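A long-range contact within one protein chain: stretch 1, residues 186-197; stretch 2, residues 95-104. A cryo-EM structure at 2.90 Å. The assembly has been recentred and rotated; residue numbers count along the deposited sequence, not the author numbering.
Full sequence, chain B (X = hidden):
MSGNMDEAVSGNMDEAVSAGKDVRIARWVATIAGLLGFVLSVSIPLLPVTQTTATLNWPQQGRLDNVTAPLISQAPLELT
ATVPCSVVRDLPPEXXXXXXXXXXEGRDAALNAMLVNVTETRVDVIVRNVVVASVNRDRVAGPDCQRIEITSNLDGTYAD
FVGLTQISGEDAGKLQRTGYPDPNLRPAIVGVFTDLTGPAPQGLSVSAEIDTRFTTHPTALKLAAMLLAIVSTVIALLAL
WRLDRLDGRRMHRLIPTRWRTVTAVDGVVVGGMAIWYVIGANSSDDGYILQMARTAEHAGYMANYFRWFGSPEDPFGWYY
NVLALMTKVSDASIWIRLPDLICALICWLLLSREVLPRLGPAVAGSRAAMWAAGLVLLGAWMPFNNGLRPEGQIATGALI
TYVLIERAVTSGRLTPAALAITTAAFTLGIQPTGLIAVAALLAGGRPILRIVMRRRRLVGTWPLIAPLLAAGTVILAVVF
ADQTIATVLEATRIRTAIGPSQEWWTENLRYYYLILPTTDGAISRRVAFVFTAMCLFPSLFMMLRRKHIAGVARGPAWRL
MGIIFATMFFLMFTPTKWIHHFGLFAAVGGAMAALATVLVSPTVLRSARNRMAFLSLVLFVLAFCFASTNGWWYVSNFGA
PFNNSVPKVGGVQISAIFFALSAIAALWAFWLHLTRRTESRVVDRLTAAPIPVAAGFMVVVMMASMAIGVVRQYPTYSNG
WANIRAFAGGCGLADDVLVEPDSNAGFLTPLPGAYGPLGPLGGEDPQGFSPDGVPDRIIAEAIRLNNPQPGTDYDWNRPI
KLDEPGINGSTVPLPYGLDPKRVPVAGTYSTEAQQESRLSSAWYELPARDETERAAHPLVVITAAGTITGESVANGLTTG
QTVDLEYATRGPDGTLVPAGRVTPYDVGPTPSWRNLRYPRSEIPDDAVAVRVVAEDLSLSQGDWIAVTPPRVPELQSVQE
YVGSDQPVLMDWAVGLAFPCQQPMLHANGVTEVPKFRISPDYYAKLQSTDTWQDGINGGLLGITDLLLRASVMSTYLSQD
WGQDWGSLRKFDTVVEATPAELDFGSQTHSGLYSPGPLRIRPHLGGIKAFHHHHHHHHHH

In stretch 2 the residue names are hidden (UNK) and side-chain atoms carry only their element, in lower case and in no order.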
# COMPACT_ATOMS: atom_id res chain seq x y z
N ARG B 186 15.77 -1.13 32.81
CA ARG B 186 16.78 -2.17 32.96
C ARG B 186 17.73 -2.13 31.77
O ARG B 186 17.28 -2.20 30.62
CB ARG B 186 16.12 -3.54 33.07
CG ARG B 186 15.03 -3.60 34.12
CD ARG B 186 14.93 -4.96 34.77
NE ARG B 186 14.39 -5.97 33.88
CZ ARG B 186 13.11 -6.04 33.50
NH1 ARG B 186 12.24 -5.14 33.93
NH2 ARG B 186 12.71 -7.00 32.68
N PRO B 187 19.04 -2.03 32.00
CA PRO B 187 19.97 -1.80 30.90
C PRO B 187 20.08 -3.02 30.00
O PRO B 187 19.68 -4.14 30.34
CB PRO B 187 21.30 -1.53 31.62
CG PRO B 187 21.17 -2.27 32.90
CD PRO B 187 19.73 -2.15 33.30
N ALA B 188 20.63 -2.79 28.81
CA ALA B 188 20.89 -3.84 27.84
C ALA B 188 22.30 -4.36 28.06
O ALA B 188 23.27 -3.59 28.01
CB ALA B 188 20.72 -3.33 26.41
N ILE B 189 22.42 -5.65 28.31
CA ILE B 189 23.70 -6.25 28.66
C ILE B 189 24.37 -6.83 27.42
O ILE B 189 23.75 -7.59 26.66
CB ILE B 189 23.53 -7.33 29.74
CG1 ILE B 189 22.78 -6.76 30.95
CG2 ILE B 189 24.88 -7.88 30.17
CD1 ILE B 189 23.59 -5.80 31.76
N VAL B 190 25.63 -6.45 27.22
CA VAL B 190 26.50 -7.11 26.25
C VAL B 190 27.75 -7.68 26.89
O VAL B 190 28.28 -8.70 26.43
CB VAL B 190 26.86 -6.14 25.11
CG1 VAL B 190 28.06 -6.61 24.32
CG2 VAL B 190 25.67 -5.94 24.18
N GLY B 191 28.22 -7.09 27.98
CA GLY B 191 29.35 -7.63 28.73
C GLY B 191 29.59 -6.80 29.96
O GLY B 191 28.65 -6.23 30.54
N VAL B 192 30.85 -6.73 30.37
CA VAL B 192 31.30 -5.81 31.41
C VAL B 192 32.61 -5.21 30.93
O VAL B 192 33.60 -5.93 30.76
CB VAL B 192 31.49 -6.49 32.78
CG1 VAL B 192 31.74 -5.43 33.83
CG2 VAL B 192 30.27 -7.32 33.15
N PHE B 193 32.62 -3.90 30.71
CA PHE B 193 33.76 -3.19 30.14
C PHE B 193 34.16 -2.06 31.07
O PHE B 193 33.40 -1.11 31.25
CB PHE B 193 33.42 -2.65 28.75
CG PHE B 193 32.86 -3.67 27.81
CD1 PHE B 193 33.69 -4.49 27.07
CD2 PHE B 193 31.49 -3.82 27.67
CE1 PHE B 193 33.17 -5.43 26.20
CE2 PHE B 193 30.97 -4.76 26.81
CZ PHE B 193 31.81 -5.56 26.07
N THR B 194 35.35 -2.16 31.65
CA THR B 194 35.87 -1.18 32.58
C THR B 194 37.05 -0.43 31.95
O THR B 194 37.41 -0.66 30.79
CB THR B 194 36.29 -1.84 33.89
OG1 THR B 194 36.69 -0.84 34.83
CG2 THR B 194 37.46 -2.78 33.64
N ASP B 195 37.64 0.47 32.73
CA ASP B 195 38.87 1.14 32.33
C ASP B 195 40.00 0.93 33.33
O ASP B 195 41.10 1.46 33.12
CB ASP B 195 38.63 2.64 32.14
CG ASP B 195 38.20 2.98 30.73
OD1 ASP B 195 37.74 2.07 30.01
OD2 ASP B 195 38.33 4.16 30.33
N LEU B 196 39.76 0.20 34.42
CA LEU B 196 40.80 -0.09 35.39
C LEU B 196 41.69 -1.22 34.88
O LEU B 196 41.49 -1.76 33.79
CB LEU B 196 40.18 -0.45 36.74
CG LEU B 196 38.94 0.33 37.16
CD1 LEU B 196 38.32 -0.29 38.40
CD2 LEU B 196 39.27 1.79 37.40
N THR B 197 42.69 -1.58 35.67
CA THR B 197 43.61 -2.65 35.31
C THR B 197 44.36 -3.10 36.55
O THR B 197 44.40 -2.40 37.56
CB THR B 197 44.60 -2.20 34.22
OG1 THR B 197 45.35 -3.33 33.76
CG2 THR B 197 45.55 -1.14 34.76
N UNK B 95 39.56 10.57 34.58
CA UNK B 95 38.75 9.42 34.87
C UNK B 95 38.31 8.67 33.62
O UNK B 95 38.91 8.77 32.55
N UNK B 96 37.23 7.91 33.78
CA UNK B 96 36.70 7.12 32.69
C UNK B 96 35.54 6.24 33.11
O UNK B 96 34.64 6.70 33.82
N UNK B 97 35.56 4.98 32.69
CA UNK B 97 34.50 4.03 33.00
C UNK B 97 34.94 3.16 34.17
O UNK B 97 35.87 2.36 34.04
c UNK B 97 32.94 3.49 30.95
c UNK B 97 32.73 2.41 29.91
c UNK B 97 34.17 3.17 31.79
c UNK B 97 31.72 3.63 31.83
N UNK B 98 34.27 3.31 35.31
CA UNK B 98 34.48 2.37 36.41
C UNK B 98 34.04 0.97 35.98
O UNK B 98 34.78 -0.01 36.14
c UNK B 98 33.75 2.83 37.68
c UNK B 98 33.98 1.85 38.80
c UNK B 98 34.21 4.22 38.07
N UNK B 99 32.83 0.87 35.44
CA UNK B 99 32.38 -0.33 34.76
C UNK B 99 31.21 0.06 33.86
O UNK B 99 30.69 1.17 33.93
c UNK B 99 30.49 -0.59 37.56
c UNK B 99 28.27 -1.68 36.35
c UNK B 99 31.99 -1.44 35.75
c UNK B 99 28.13 -0.99 37.54
c UNK B 99 30.64 -1.27 36.37
c UNK B 99 29.25 -0.44 38.14
c UNK B 99 29.51 -1.83 35.78
N UNK B 100 30.82 -0.87 33.00
CA UNK B 100 29.70 -0.64 32.11
C UNK B 100 29.26 -1.95 31.50
O UNK B 100 29.93 -2.97 31.63
N UNK B 101 28.11 -1.90 30.83
CA UNK B 101 27.57 -3.06 30.14
C UNK B 101 27.59 -2.87 28.63
O UNK B 101 26.81 -3.49 27.90
c UNK B 101 26.06 -3.18 32.13
c UNK B 101 26.15 -3.35 30.62
o UNK B 101 25.23 -2.45 30.00
N UNK B 102 28.49 -2.01 28.15
CA UNK B 102 28.73 -1.74 26.74
C UNK B 102 29.97 -0.85 26.64
O UNK B 102 30.24 -0.07 27.56
c UNK B 102 27.53 -1.07 26.08
N UNK B 103 30.74 -0.94 25.56
CA UNK B 103 31.92 -0.07 25.43
C UNK B 103 31.50 1.39 25.31
O UNK B 103 30.54 1.72 24.61
c UNK B 103 32.60 -0.56 24.15
c UNK B 103 30.59 -1.82 24.39
c UNK B 103 31.97 -1.89 23.85
N UNK B 104 32.23 2.26 26.02
CA UNK B 104 31.86 3.67 26.08
C UNK B 104 31.77 4.32 24.71
O UNK B 104 31.05 5.30 24.54
c UNK B 104 32.87 4.43 26.94

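Position 95 carries no side-chain atoms, and its backbone makes no contact with stretch 1. A phi of 59° by itself favours a residue without CB, and this is Gly95.

Position 96 is also bare. Here the reason lies across the gap: an ideal CB would sit 2.8 Å from OD2 of Asp195, a clash, while the CA lies 4.1 Å from that same OD2. The residue is Gly96.

Position 97 has four carbons, forked at the second, and its CA-to-CB bond points toward stretch 1. Its backbone O accepts a weak hydrogen bond from Asp195 N (2.9 Å, but with an angle of only 126°). One terminal carbon approaches Phe193 O at 3.8 Å. The fork beyond CB identifies Leu97, and that carbon is CD1.

Position 98 shows three carbons, one carrying the other two, so the branch is at CB itself. The CA-to-CB bond points away, at a corner of the chain, leaving the backbone O to meet stretch 1: it accepts a very short hydrogen bond from Thr194 OG1, 2.5 Å. This is Val98.

Position 99 has one carbon followed by a six-carbon ring with no oxygen. The end of the side chain leads away from stretch 1, so the large ring contributes little here; CB lies 4.4 Å from Val192 CG1, and the two CA atoms of this position and Thr194 are 4.2 Å apart. It is Phe99.

Position 100 is bare again. Its O accepts a well-formed hydrogen bond from Phe193 N (3.0 Å, 159°) and receives a CA-H...O contact from Val192 CA at 3.2 Å. An ideal CB would point sideways, 3.7 Å from Phe193 O, so this contact alone does not forbid a side chain. The residue is Gly100.

Position 101 has one carbon carrying one oxygen and one carbon. The oxygen donates to Ala188 O at 3.0 Å, while the methyl carbon meets Ile189 CD1 at 3.6 Å. The backbone joins in: O accepts from Val190 N at 3.3 Å, and CA lies 3.4 Å from Gly191 O. A polar and an apolar branch on one CB make Thr101.

Position 102 has a single carbon, directed away; the backbone C, not the side chain, touches Phe193 CD2 at 3.5 Å. It is Ala102.

Position 103 has three carbons closing a ring onto the backbone N. One of them stands 4.1 Å from the centroid of the Phe193 ring, only 5° off its normal, a CH-pi contact over the face. This is Pro103, and that carbon is CG.

Position 104 has one carbon, CB, which stays 6.2 Å from Asp195 OD1 and makes no contact; it is Ala104.

The contact works mainly through backbone oxygens. Those of residues 97, 98, 100 and 101 all accept from stretch 1, and the side chain of Thr101 returns one bond to Ala188 O. Phe193 joins both modes: its N anchors the backbone pairing while its ring packs against Pro103. The rule is backbone pairing first, with a few well-placed side chains securing it.

Stretch 2, residues 95-104: GGLVFGTAPA
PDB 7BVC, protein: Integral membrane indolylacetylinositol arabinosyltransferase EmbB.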